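Local coordinates for vacuolar protein sorting 29 (Cryptosporidium parvum, PDB 2A22) that probably serves in vacuolar and endosomal protein sorting as the VPS29 subunit of a retromer-type complex, built on a calcineurin-like phosphoesterase fold, at residues 31-36 against 62-67; 85-90 against 118-123; 38-43 against 170-175; 66-71 against 91-96. All blocks are in the same frame, centred on the assembly; numbering follows the deposited sequence.

Interaction 1: 31-36 against 62-67; sequences IGDLKI and TGNVCS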
loop_
_atom_site.group_PDB
_atom_site.type_symbol
_atom_site.label_atom_id
_atom_site.label_comp_id
_atom_site.label_asym_id
_atom_site.label_seq_id
_atom_site.Cartn_x
_atom_site.Cartn_y
_atom_site.Cartn_z
ATOM N N ILE A 31 1.578 -1.256 1.306
ATOM C CA ILE A 31 2.586 -2.035 0.586
ATOM C C ILE A 31 2.008 -2.464 -0.773
ATOM O O ILE A 31 0.784 -2.603 -0.919
ATOM C CB ILE A 31 3.074 -3.224 1.495
ATOM C CG1 ILE A 31 4.411 -3.773 1.021
ATOM C CG2 ILE A 31 1.934 -4.296 1.740
ATOM C CD1 ILE A 31 5.032 -4.808 1.960
ATOM N N GLY A 32 2.852 -2.585 -1.791
ATOM C CA GLY A 32 2.401 -3.166 -3.049
ATOM C C GLY A 32 3.477 -3.188 -4.136
ATOM O O GLY A 32 4.657 -2.914 -3.876
ATOM N N ASP A 33 3.063 -3.565 -5.349
ATOM C CA ASP A 33 3.939 -3.528 -6.530
ATOM C C ASP A 33 5.202 -4.325 -6.264
ATOM O O ASP A 33 6.321 -3.843 -6.543
ATOM C CB ASP A 33 4.243 -2.072 -6.897
ATOM C CG ASP A 33 3.025 -1.375 -7.497
ATOM O OD1 ASP A 33 2.461 -1.930 -8.467
ATOM O OD2 ASP A 33 2.619 -0.307 -6.999
ATOM N N LEU A 34 4.995 -5.511 -5.675
ATOM C CA LEU A 34 6.035 -6.508 -5.429
ATOM C C LEU A 34 6.531 -7.073 -6.740
ATOM O O LEU A 34 7.738 -7.195 -6.943
ATOM C CB LEU A 34 5.522 -7.655 -4.537
ATOM C CG LEU A 34 5.379 -7.418 -3.024
ATOM C CD1 LEU A 34 4.275 -6.397 -2.661
ATOM C CD2 LEU A 34 5.088 -8.766 -2.343
ATOM N N LYS A 35 5.600 -7.419 -7.622
ATOM C CA LYS A 35 5.954 -7.945 -8.946
ATOM C C LYS A 35 6.877 -9.173 -8.867
ATOM O O LYS A 35 7.796 -9.332 -9.669
ATOM C CB LYS A 35 6.546 -6.838 -9.830
ATOM C CG LYS A 35 5.463 -5.922 -10.319
ATOM C CD LYS A 35 5.981 -4.683 -10.984
ATOM C CE LYS A 35 4.833 -3.667 -11.017
ATOM N NZ LYS A 35 4.996 -2.607 -12.025
ATOM N N ILE A 36 6.622 -10.013 -7.872
ATOM C CA ILE A 36 7.283 -11.313 -7.721
ATOM C C ILE A 36 6.436 -12.342 -8.457
ATOM O O ILE A 36 5.211 -12.332 -8.306
ATOM C CB ILE A 36 7.408 -11.714 -6.207
ATOM C CG1 ILE A 36 8.207 -10.653 -5.437
ATOM C CG2 ILE A 36 8.082 -13.034 -6.061
ATOM C CD1 ILE A 36 8.280 -10.902 -3.941
ATOM N N THR A 62 -1.660 -2.467 -2.417
ATOM C CA THR A 62 -2.042 -1.755 -3.644
ATOM C C THR A 62 -2.089 -2.642 -4.911
ATOM O O THR A 62 -2.423 -2.156 -5.994
ATOM C CB THR A 62 -1.125 -0.561 -3.879
ATOM O OG1 THR A 62 0.257 -0.999 -3.828
ATOM C CG2 THR A 62 -1.410 0.531 -2.789
ATOM N N GLY A 63 -1.775 -3.922 -4.760
ATOM C CA GLY A 63 -1.818 -4.850 -5.873
ATOM C C GLY A 63 -0.458 -5.121 -6.492
ATOM O O GLY A 63 0.588 -4.731 -5.941
ATOM N N ASN A 64 -0.473 -5.795 -7.640
ATOM C CA ASN A 64 0.759 -6.336 -8.226
ATOM C C ASN A 64 1.649 -7.098 -7.239
ATOM O O ASN A 64 2.882 -6.941 -7.222
ATOM C CB ASN A 64 1.522 -5.266 -9.009
ATOM C CG ASN A 64 0.908 -5.019 -10.360
ATOM O OD1 ASN A 64 0.024 -5.765 -10.787
ATOM N ND2 ASN A 64 1.354 -3.971 -11.042
ATOM N N VAL A 65 0.993 -7.886 -6.387
ATOM C CA VAL A 65 1.667 -8.912 -5.585
ATOM C C VAL A 65 2.234 -9.994 -6.520
ATOM O O VAL A 65 3.374 -10.418 -6.346
ATOM C CB VAL A 65 0.692 -9.548 -4.581
ATOM C CG1 VAL A 65 1.372 -10.663 -3.806
ATOM C CG2 VAL A 65 0.125 -8.472 -3.633
ATOM N N CYS A 66 1.407 -10.417 -7.499
ATOM C CA CYS A 66 1.776 -11.315 -8.619
ATOM C C CYS A 66 2.086 -12.768 -8.261
ATOM O O CYS A 66 1.958 -13.655 -9.103
ATOM C CB CYS A 66 2.930 -10.723 -9.448
ATOM S SG CYS A 66 2.583 -9.103 -10.173
ATOM N N SER A 67 2.498 -13.003 -7.022
ATOM C CA SER A 67 2.883 -14.332 -6.553
ATOM C C SER A 67 1.919 -14.817 -5.478
ATOM O O SER A 67 1.747 -14.156 -4.423
ATOM C CB SER A 67 4.303 -14.287 -5.965
ATOM O OG SER A 67 4.545 -15.413 -5.148
HETATM O O HOH W 1 2.335 0.263 -4.484
#
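Three backbone hydrogen bonds tie 31-36 to 62-67, two loops that leave neighbouring strands and run in nearly the same direction, 27° apart. Thr62 N reaches Ile31 O at 2.9 Å, in the carbonyl plane. Asp33 N meets Gly63 O at 2.8 Å and Lys35 N meets Asn64 O at 2.8 Å, both donors lying nearly in line with the carbonyl. The first bond is donated by 62-67 and the next two by 31-36, so the chains stay paired past the ends of their strands.

The polar side chains gather on one flank. One water spans Asp33 OD2 and Thr62 OG1, while Asp33 OD2 also accepts from His149 N. Asn64 ND2 makes a weak, bent bond of 3.5 Å to Asp33 OD1, the amide and carboxylate planes turned 67° apart; its stronger partner is Asp87, and Asn64 OD1 takes Leu88 N. The extended Lys35 chain passes the amide with CE 3.5 Å from Asn64 ND2 and carries NZ on to His151.

Apolar contact is looser: Leu34 CD2 and Val65 CG1 stand 4.4 Å apart, and Ile36 CG2 lies against Ser67 CB.

Asp33 and Asn64, on loops at the C-terminal ends of parallel strands, probably correspond to positions that carry metal ligands in catalytic relatives with the calcineurin-like phosphoesterase fold; no metal is modelled here.

Interaction 2: 85-90 against 118-123; sequences SGDLDS and LMHGNQ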
loop_
_atom_site.group_PDB
_atom_site.type_symbol
_atom_site.label_atom_id
_atom_site.label_comp_id
_atom_site.label_asym_id
_atom_site.label_seq_id
_atom_site.Cartn_x
_atom_site.Cartn_y
_atom_site.Cartn_z
ATOM N N SER A 85 -6.614 -5.798 -6.973
ATOM C CA SER A 85 -6.045 -6.251 -8.236
ATOM C C SER A 85 -5.202 -5.180 -8.952
ATOM O O SER A 85 -5.658 -4.049 -9.163
ATOM C CB SER A 85 -7.193 -6.680 -9.160
ATOM O OG SER A 85 -6.656 -7.451 -10.210
ATOM N N GLY A 86 -3.985 -5.538 -9.336
ATOM C CA GLY A 86 -3.170 -4.685 -10.197
ATOM C C GLY A 86 -3.140 -5.155 -11.639
ATOM O O GLY A 86 -3.745 -6.153 -11.968
ATOM N N ASP A 87 -2.421 -4.440 -12.500
ATOM C CA ASP A 87 -2.385 -4.745 -13.941
ATOM C C ASP A 87 -1.546 -5.983 -14.312
ATOM O O ASP A 87 -1.662 -6.481 -15.405
ATOM C CB ASP A 87 -1.898 -3.531 -14.752
ATOM C CG ASP A 87 -0.495 -3.089 -14.379
ATOM O OD1 ASP A 87 -0.157 -2.991 -13.185
ATOM O OD2 ASP A 87 0.298 -2.812 -15.287
ATOM N N LEU A 88 -0.701 -6.461 -13.403
ATOM C CA LEU A 88 0.154 -7.612 -13.684
ATOM C C LEU A 88 -0.255 -8.843 -12.889
ATOM O O LEU A 88 0.455 -9.855 -12.883
ATOM C CB LEU A 88 1.620 -7.270 -13.392
ATOM C CG LEU A 88 2.328 -6.276 -14.327
ATOM C CD1 LEU A 88 3.774 -6.051 -13.868
ATOM C CD2 LEU A 88 2.302 -6.744 -15.806
ATOM N N ASP A 89 -1.398 -8.755 -12.215
ATOM C CA ASP A 89 -1.861 -9.842 -11.378
ATOM C C ASP A 89 -2.585 -10.826 -12.283
ATOM O O ASP A 89 -3.699 -10.590 -12.712
ATOM C CB ASP A 89 -2.749 -9.317 -10.234
ATOM C CG ASP A 89 -1.938 -8.676 -9.089
ATOM O OD1 ASP A 89 -0.854 -9.190 -8.746
ATOM O OD2 ASP A 89 -2.403 -7.678 -8.494
ATOM N N SER A 90 -1.917 -11.918 -12.620
ATOM C CA SER A 90 -2.491 -12.864 -13.579
ATOM C C SER A 90 -2.541 -14.276 -12.998
ATOM O O SER A 90 -3.224 -15.118 -13.540
ATOM C CB SER A 90 -1.692 -12.858 -14.889
ATOM O OG SER A 90 -0.382 -13.334 -14.645
ATOM N N LEU A 118 -8.484 2.395 -1.213
ATOM C CA LEU A 118 -7.371 1.569 -1.706
ATOM C C LEU A 118 -7.654 1.109 -3.147
ATOM O O LEU A 118 -8.708 0.521 -3.415
ATOM C CB LEU A 118 -7.201 0.336 -0.828
ATOM C CG LEU A 118 -6.140 -0.680 -1.288
ATOM C CD1 LEU A 118 -4.746 -0.088 -1.070
ATOM C CD2 LEU A 118 -6.340 -1.974 -0.484
ATOM N N MET A 119 -6.744 1.419 -4.069
ATOM C CA MET A 119 -6.896 0.994 -5.446
ATOM C C MET A 119 -5.526 0.952 -6.120
ATOM O O MET A 119 -4.631 1.640 -5.693
ATOM C CB MET A 119 -7.876 1.907 -6.200
ATOM C CG MET A 119 -7.479 3.382 -6.252
ATOM S SD MET A 119 -8.520 4.376 -7.385
ATOM C CE MET A 119 -9.290 3.056 -8.326
ATOM N N HIS A 120 -5.365 0.143 -7.165
ATOM C CA HIS A 120 -4.059 0.002 -7.782
ATOM C C HIS A 120 -3.491 1.311 -8.370
ATOM O O HIS A 120 -2.298 1.590 -8.224
ATOM C CB HIS A 120 -4.011 -1.159 -8.801
ATOM C CG HIS A 120 -2.656 -1.340 -9.405
ATOM N ND1 HIS A 120 -1.561 -1.730 -8.658
ATOM C CD2 HIS A 120 -2.197 -1.100 -10.656
ATOM C CE1 HIS A 120 -0.489 -1.745 -9.434
ATOM N NE2 HIS A 120 -0.847 -1.363 -10.650
ATOM N N GLY A 121 -4.330 2.108 -9.024
ATOM C CA GLY A 121 -3.880 3.408 -9.526
ATOM C C GLY A 121 -3.762 3.559 -11.031
ATOM O O GLY A 121 -3.655 4.676 -11.550
ATOM N N ASN A 122 -3.789 2.439 -11.747
ATOM C CA ASN A 122 -3.700 2.478 -13.189
ATOM C C ASN A 122 -4.978 3.055 -13.795
ATOM O O ASN A 122 -4.967 3.526 -14.935
ATOM C CB ASN A 122 -3.366 1.097 -13.752
ATOM C CG ASN A 122 -4.476 0.081 -13.529
ATOM O OD1 ASN A 122 -5.034 -0.050 -12.439
ATOM N ND2 ASN A 122 -4.785 -0.657 -14.571
ATOM N N GLN A 123 -6.057 3.033 -13.003
ATOM C CA GLN A 123 -7.340 3.673 -13.333
ATOM C C GLN A 123 -7.292 5.179 -13.185
ATOM O O GLN A 123 -8.254 5.854 -13.538
ATOM C CB GLN A 123 -8.475 3.198 -12.416
ATOM C CG GLN A 123 -8.537 1.686 -12.111
ATOM C CD GLN A 123 -7.704 1.282 -10.893
ATOM O OE1 GLN A 123 -6.721 1.952 -10.540
ATOM N NE2 GLN A 123 -8.082 0.168 -10.264
HETATM O O HOH W 2 -7.091 -1.758 -8.287
#
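The backbones approach most closely where Gly86, first residue of a type I turn running to Asp89, passes His120 with CA atoms 5.3 Å apart, just beyond strand 114-119. His120 carries most of the contact. Its CG stands anti to the backbone N (chi1 -178°), which sends the imidazole across to the turn, and Gly86 CA settles over one ring face in a CH-pi contact, 3.6 Å from the centroid and 17° off the normal.

On the far side of the ring from its CB, His120 NE2 gives Asp87 OD1 a weak bond of 3.1 Å, bent to 121° at the hydrogen. Both groups have stronger partners: Asp87 OD1 accepts from Asn64 ND2, and His120 ND1 is bonded to Thr62 O, which fixes the rotation of the ring. His120 NE2 is also hydrogen-bonded to His149 ND1, the two rings meeting roughly perpendicular to each other. This histidine and acid cluster probably corresponds to the metal-site region of the calcineurin-like phosphoesterase fold, and Asp87, His120 and His149 face a common point that could be an empty metal site.

Asp89 braces the turn from within, OD2 accepting from Gly86 N at 2.8 Å, while it also holds Asn64 N. Near the base of His120, one water accepts hydrogen bonds from His120 N and Gln123 NE2 and donates to Ser85 O at 2.8 Å. Gln123 OE1 folds back to accept from Gly121 N at 2.8 Å, closing the loop after the strand.

Interaction 3: 38-43 against 170-175; sequences YGAKEL and TGAFSA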
loop_
_atom_site.group_PDB
_atom_site.type_symbol
_atom_site.label_atom_id
_atom_site.label_comp_id
_atom_site.label_asym_id
_atom_site.label_seq_id
_atom_site.Cartn_x
_atom_site.Cartn_y
_atom_site.Cartn_z
ATOM N N TYR A 38 8.217 -11.929 -11.485
ATOM C CA TYR A 38 8.572 -11.312 -12.770
ATOM C C TYR A 38 9.707 -10.292 -12.657
ATOM O O TYR A 38 10.660 -10.344 -13.431
ATOM C CB TYR A 38 7.346 -10.613 -13.404
ATOM C CG TYR A 38 6.070 -11.437 -13.374
ATOM C CD1 TYR A 38 6.064 -12.791 -13.764
ATOM C CD2 TYR A 38 4.869 -10.859 -12.968
ATOM C CE1 TYR A 38 4.902 -13.544 -13.732
ATOM C CE2 TYR A 38 3.702 -11.592 -12.948
ATOM C CZ TYR A 38 3.719 -12.932 -13.314
ATOM O OH TYR A 38 2.540 -13.632 -13.285
ATOM N N GLY A 39 9.595 -9.378 -11.690
ATOM C CA GLY A 39 10.537 -8.283 -11.540
ATOM C C GLY A 39 11.437 -8.368 -10.325
ATOM O O GLY A 39 12.351 -7.550 -10.175
ATOM N N ALA A 40 11.165 -9.334 -9.451
ATOM C CA ALA A 40 11.919 -9.567 -8.205
ATOM C C ALA A 40 11.618 -10.965 -7.639
ATOM O O ALA A 40 10.590 -11.539 -7.948
ATOM C CB ALA A 40 11.579 -8.522 -7.181
ATOM N N LYS A 41 12.507 -11.515 -6.810
ATOM C CA LYS A 41 12.239 -12.831 -6.206
ATOM C C LYS A 41 11.721 -12.820 -4.762
ATOM O O LYS A 41 11.159 -13.813 -4.278
ATOM C CB LYS A 41 13.455 -13.773 -6.313
ATOM C CG LYS A 41 14.756 -13.248 -5.776
ATOM C CD LYS A 41 15.706 -14.439 -5.520
ATOM C CE LYS A 41 16.992 -14.019 -4.832
ATOM N NZ LYS A 41 17.798 -15.223 -4.437
ATOM N N GLU A 42 11.911 -11.701 -4.079
ATOM C CA GLU A 42 11.692 -11.650 -2.642
ATOM C C GLU A 42 11.675 -10.209 -2.169
ATOM O O GLU A 42 12.081 -9.294 -2.898
ATOM C CB GLU A 42 12.805 -12.439 -1.909
ATOM C CG GLU A 42 14.164 -11.828 -2.114
ATOM C CD GLU A 42 15.336 -12.679 -1.612
ATOM O OE1 GLU A 42 15.148 -13.869 -1.240
ATOM O OE2 GLU A 42 16.464 -12.129 -1.610
ATOM N N LEU A 43 11.181 -10.017 -0.952
ATOM C CA LEU A 43 11.298 -8.737 -0.239
ATOM C C LEU A 43 12.720 -8.619 0.300
ATOM O O LEU A 43 13.342 -9.639 0.626
ATOM C CB LEU A 43 10.296 -8.683 0.921
ATOM C CG LEU A 43 8.805 -8.670 0.518
ATOM C CD1 LEU A 43 7.919 -8.909 1.746
ATOM C CD2 LEU A 43 8.440 -7.371 -0.125
ATOM N N THR A 170 9.546 -4.212 -3.468
ATOM C CA THR A 170 10.692 -5.062 -3.854
ATOM C C THR A 170 11.799 -4.295 -4.606
ATOM O O THR A 170 12.917 -4.794 -4.756
ATOM C CB THR A 170 10.240 -6.250 -4.751
ATOM O OG1 THR A 170 9.517 -5.765 -5.904
ATOM C CG2 THR A 170 9.383 -7.227 -3.949
ATOM N N GLY A 171 11.477 -3.097 -5.090
ATOM C CA GLY A 171 12.378 -2.398 -5.998
ATOM C C GLY A 171 12.343 -2.928 -7.429
ATOM O O GLY A 171 13.229 -2.607 -8.236
ATOM N N ALA A 172 11.325 -3.724 -7.745
ATOM C CA ALA A 172 11.066 -4.184 -9.114
ATOM C C ALA A 172 11.017 -2.995 -10.062
ATOM O O ALA A 172 10.526 -1.909 -9.682
ATOM C CB ALA A 172 9.746 -4.975 -9.180
ATOM N N PHE A 173 11.524 -3.188 -11.282
ATOM C CA PHE A 173 11.625 -2.070 -12.235
ATOM C C PHE A 173 10.267 -1.740 -12.864
ATOM O O PHE A 173 9.528 -2.633 -13.269
ATOM C CB PHE A 173 12.683 -2.328 -13.336
ATOM C CG PHE A 173 12.966 -1.130 -14.236
ATOM C CD1 PHE A 173 13.957 -0.190 -13.900
ATOM C CD2 PHE A 173 12.288 -0.967 -15.440
ATOM C CE1 PHE A 173 14.234 0.923 -14.747
ATOM C CE2 PHE A 173 12.584 0.138 -16.320
ATOM C CZ PHE A 173 13.528 1.079 -15.952
ATOM N N SER A 174 9.970 -0.443 -12.920
ATOM C CA SER A 174 8.955 0.131 -13.794
ATOM C C SER A 174 9.580 1.351 -14.489
ATOM O O SER A 174 10.248 2.158 -13.840
ATOM C CB SER A 174 7.765 0.619 -12.971
ATOM O OG SER A 174 7.024 1.588 -13.708
ATOM N N ALA A 175 9.352 1.506 -15.794
ATOM C CA ALA A 175 9.870 2.687 -16.511
ATOM C C ALA A 175 9.210 3.994 -16.059
ATOM O O ALA A 175 9.721 5.096 -16.362
ATOM C CB ALA A 175 9.724 2.521 -18.052
HETATM O O HOH W 3 13.208 -5.552 -11.811
HETATM O O HOH W 4 13.610 -7.227 -3.332
#
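Thr170 and Ala40 meet through their beta carbons, CB to CB at 3.6 Å, and the threonine's two branches divide the rest of the contact. With chi1 at 55°, OG1 sits between the backbone N and the carbonyl carbon, and CG2 is left anti to the carbonyl carbon. That methyl lies 3.6 Å from Glu42 O and meets Leu43 CD2 at 3.9 Å. Leu43 CB points away from the other loop, but its CG lies beside its own backbone N (chi1 -66°); CD1 continues the extended chain, while the other methyl, CD2, turns back to Thr170, the two side chains crossing at about a right angle. Leu43 also packs on Met73 of helix 68-77.

The same rotamer turns OG1 toward the chain ahead, where it accepts from Ala172 N at 3.3 Å, an ST turn that shapes the start of 170-175. OG1 also bonds to Leu34 O, so the hydroxyl is held by two partners and its rotation is fixed. Both loops belong to the calcineurin-like phosphoesterase domain: 38-43 follows strand 26-31, while 170-175 lies between strands 161-165 and 183-190.

Ala172 CB rests against the Gly39 carbonyl, 3.8 Å from its O, with Ala40 CB more loosely by. No direct hydrogen bond crosses between these loops, and two waters take that role. One donates to Gly39 O at 2.7 Å and accepts from Phe173 N; the other donates to Thr170 O and also, over a water-to-carbonyl distance of 2.6 Å, to Glu42 O.

Interaction 4: 66-71 against 91-96; sequences CSQEYV and AIFNPD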
loop_
_atom_site.group_PDB
_atom_site.type_symbol
_atom_site.label_atom_id
_atom_site.label_comp_id
_atom_site.label_asym_id
_atom_site.label_seq_id
_atom_site.Cartn_x
_atom_site.Cartn_y
_atom_site.Cartn_z
ATOM N N CYS A 66 1.407 -10.417 -7.499
ATOM C CA CYS A 66 1.776 -11.315 -8.619
ATOM C C CYS A 66 2.086 -12.768 -8.261
ATOM O O CYS A 66 1.958 -13.655 -9.103
ATOM C CB CYS A 66 2.930 -10.723 -9.448
ATOM S SG CYS A 66 2.583 -9.103 -10.173
ATOM N N SER A 67 2.498 -13.003 -7.022
ATOM C CA SER A 67 2.883 -14.332 -6.553
ATOM C C SER A 67 1.919 -14.817 -5.478
ATOM O O SER A 67 1.747 -14.156 -4.423
ATOM C CB SER A 67 4.303 -14.287 -5.965
ATOM O OG SER A 67 4.545 -15.413 -5.148
ATOM N N GLN A 68 1.322 -15.982 -5.712
ATOM C CA GLN A 68 0.358 -16.523 -4.761
ATOM C C GLN A 68 1.003 -16.780 -3.414
ATOM O O GLN A 68 0.366 -16.576 -2.382
ATOM C CB GLN A 68 -0.313 -17.799 -5.262
ATOM C CG GLN A 68 -1.516 -18.268 -4.340
ATOM C CD GLN A 68 -2.645 -17.231 -4.275
ATOM O OE1 GLN A 68 -2.702 -16.323 -5.110
ATOM N NE2 GLN A 68 -3.565 -17.378 -3.301
ATOM N N GLU A 69 2.260 -17.230 -3.435
ATOM C CA GLU A 69 3.051 -17.389 -2.222
ATOM C C GLU A 69 3.095 -16.067 -1.426
ATOM O O GLU A 69 3.004 -16.085 -0.197
ATOM C CB GLU A 69 4.476 -17.874 -2.560
ATOM C CG GLU A 69 5.389 -18.013 -1.333
ATOM C CD GLU A 69 6.892 -18.160 -1.654
ATOM O OE1 GLU A 69 7.248 -18.698 -2.718
ATOM O OE2 GLU A 69 7.727 -17.726 -0.820
ATOM N N TYR A 70 3.207 -14.926 -2.117
ATOM C CA TYR A 70 3.284 -13.635 -1.418
ATOM C C TYR A 70 1.891 -13.100 -0.980
ATOM O O TYR A 70 1.761 -12.449 0.059
ATOM C CB TYR A 70 4.158 -12.635 -2.202
ATOM C CG TYR A 70 5.617 -12.916 -1.922
ATOM C CD1 TYR A 70 6.289 -13.991 -2.533
ATOM C CD2 TYR A 70 6.292 -12.190 -0.950
ATOM C CE1 TYR A 70 7.628 -14.295 -2.198
ATOM C CE2 TYR A 70 7.592 -12.484 -0.614
ATOM C CZ TYR A 70 8.256 -13.519 -1.249
ATOM O OH TYR A 70 9.554 -13.745 -0.907
ATOM N N VAL A 71 0.849 -13.435 -1.744
ATOM C CA VAL A 71 -0.521 -13.289 -1.265
ATOM C C VAL A 71 -0.683 -13.987 0.098
ATOM O O VAL A 71 -1.182 -13.404 1.071
ATOM C CB VAL A 71 -1.538 -13.823 -2.288
ATOM C CG1 VAL A 71 -2.920 -13.940 -1.651
ATOM C CG2 VAL A 71 -1.588 -12.907 -3.548
ATOM N N ALA A 91 -1.843 -14.504 -11.886
ATOM C CA ALA A 91 -1.677 -15.847 -11.336
ATOM C C ALA A 91 -1.920 -15.907 -9.818
ATOM O O ALA A 91 -1.269 -16.666 -9.083
ATOM C CB ALA A 91 -0.295 -16.387 -11.690
ATOM N N ILE A 92 -2.865 -15.102 -9.345
ATOM C CA ILE A 92 -3.144 -15.055 -7.923
ATOM C C ILE A 92 -4.616 -15.266 -7.720
ATOM O O ILE A 92 -5.410 -15.016 -8.629
ATOM C CB ILE A 92 -2.646 -13.738 -7.209
ATOM C CG1 ILE A 92 -3.324 -12.481 -7.765
ATOM C CG2 ILE A 92 -1.162 -13.582 -7.321
ATOM C CD1 ILE A 92 -2.932 -11.194 -7.000
ATOM N N PHE A 93 -4.947 -15.700 -6.508
ATOM C CA PHE A 93 -6.248 -16.199 -6.144
ATOM C C PHE A 93 -6.609 -15.581 -4.791
ATOM O O PHE A 93 -5.841 -15.673 -3.856
ATOM C CB PHE A 93 -6.177 -17.731 -6.041
ATOM C CG PHE A 93 -7.375 -18.364 -5.395
ATOM C CD1 PHE A 93 -8.554 -18.559 -6.123
ATOM C CD2 PHE A 93 -7.315 -18.792 -4.063
ATOM C CE1 PHE A 93 -9.670 -19.157 -5.531
ATOM C CE2 PHE A 93 -8.416 -19.386 -3.449
ATOM C CZ PHE A 93 -9.600 -19.580 -4.174
ATOM N N ASN A 94 -7.767 -14.934 -4.704
ATOM C CA ASN A 94 -8.225 -14.357 -3.454
ATOM C C ASN A 94 -8.780 -15.486 -2.584
ATOM O O ASN A 94 -9.790 -16.107 -2.933
ATOM C CB ASN A 94 -9.305 -13.307 -3.726
ATOM C CG ASN A 94 -9.728 -12.546 -2.474
ATOM O OD1 ASN A 94 -9.391 -12.926 -1.355
ATOM N ND2 ASN A 94 -10.494 -11.467 -2.668
ATOM N N PRO A 95 -8.122 -15.770 -1.453
ATOM C CA PRO A 95 -8.675 -16.846 -0.648
ATOM C C PRO A 95 -9.841 -16.435 0.245
ATOM O O PRO A 95 -10.237 -17.237 1.071
ATOM C CB PRO A 95 -7.492 -17.275 0.208
ATOM C CG PRO A 95 -6.705 -15.998 0.381
ATOM C CD PRO A 95 -6.890 -15.203 -0.876
ATOM N N ASP A 96 -10.379 -15.217 0.118
ATOM C CA ASP A 96 -11.572 -14.857 0.900
ATOM C C ASP A 96 -12.817 -15.560 0.322
ATOM O O ASP A 96 -13.064 -15.495 -0.881
ATOM C CB ASP A 96 -11.758 -13.331 1.010
ATOM C CG ASP A 96 -10.653 -12.645 1.865
ATOM O OD1 ASP A 96 -9.957 -13.310 2.690
ATOM O OD2 ASP A 96 -10.476 -11.418 1.698
HETATM O O HOH W 5 0.511 -12.869 -11.426
HETATM O O HOH W 6 1.185 -17.111 -8.384
#
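Gln68, in the first turn of helix 68-77, clamps the backbone of Phe93 with both ends of its amide. OE1 accepts from Phe93 N at 2.7 Å, with the donor 40° above the carbonyl plane, while NE2 gives Phe93 O a bond of 2.9 Å that arrives in that carbonyl's plane, on a lone pair. The side chain leaves the helix with CG anti to the backbone N and then bends at chi2 (62°), which lays the amide alongside the extended backbone at Ile92 and Phe93. NE2 comes to the edge of the Phe93 ring, the amide and ring planes 59° apart.

Ile92 fills the close-packed side. Its CG2 presses on the Cys66 carbonyl group, 3.5 Å from C, and meets Val71 CG2 at 3.9 Å; Val71 CG1 extends the apolar strip to Pro95 CD at 4.2 Å. Phe103 covers Ile92 as well.

Towards Ala91 the two chains draw apart and water takes over. One water donates to Cys66 O at 2.8 Å and accepts from Ala91 N. Another accepts from Gln68 N and donates to Ala91 O at 2.6 Å, serving an amide at the helix start. Ala91 is exposed here.

Ser67 occupies the N-cap, its OG taking a weak capping bond from Tyr70 N, and Asn94 OD1 forms an Asx turn with Asp96 N. The whole is a capped helix start whose first-turn glutamine holds the long loop before strand 106-111 through two hydrogen bonds to one residue's backbone.

From the N terminus, strand 26-31 opens into the loop whose first part is joined to 62-67 in interaction 1, closing a short loop around helix 48-52 and strand 58-61. Interaction 3 starts just downstream at 38-43 and crosses interaction 1; its far partner is 170-175, so it encloses interactions 2 and 4. Interaction 4 begins at Cys66 and Ser67, shared with interaction 1, and ends at 91-96. It crosses interaction 2, which opens at 85-90 and closes at 118-123. Asn64 and Asp89 link interactions 1 and 2, and Thr170 bonds to Leu34, joining 1 and 3. Together they gather loops at strand ends of both sheets, with interaction 4 adding the start of helix 68-77.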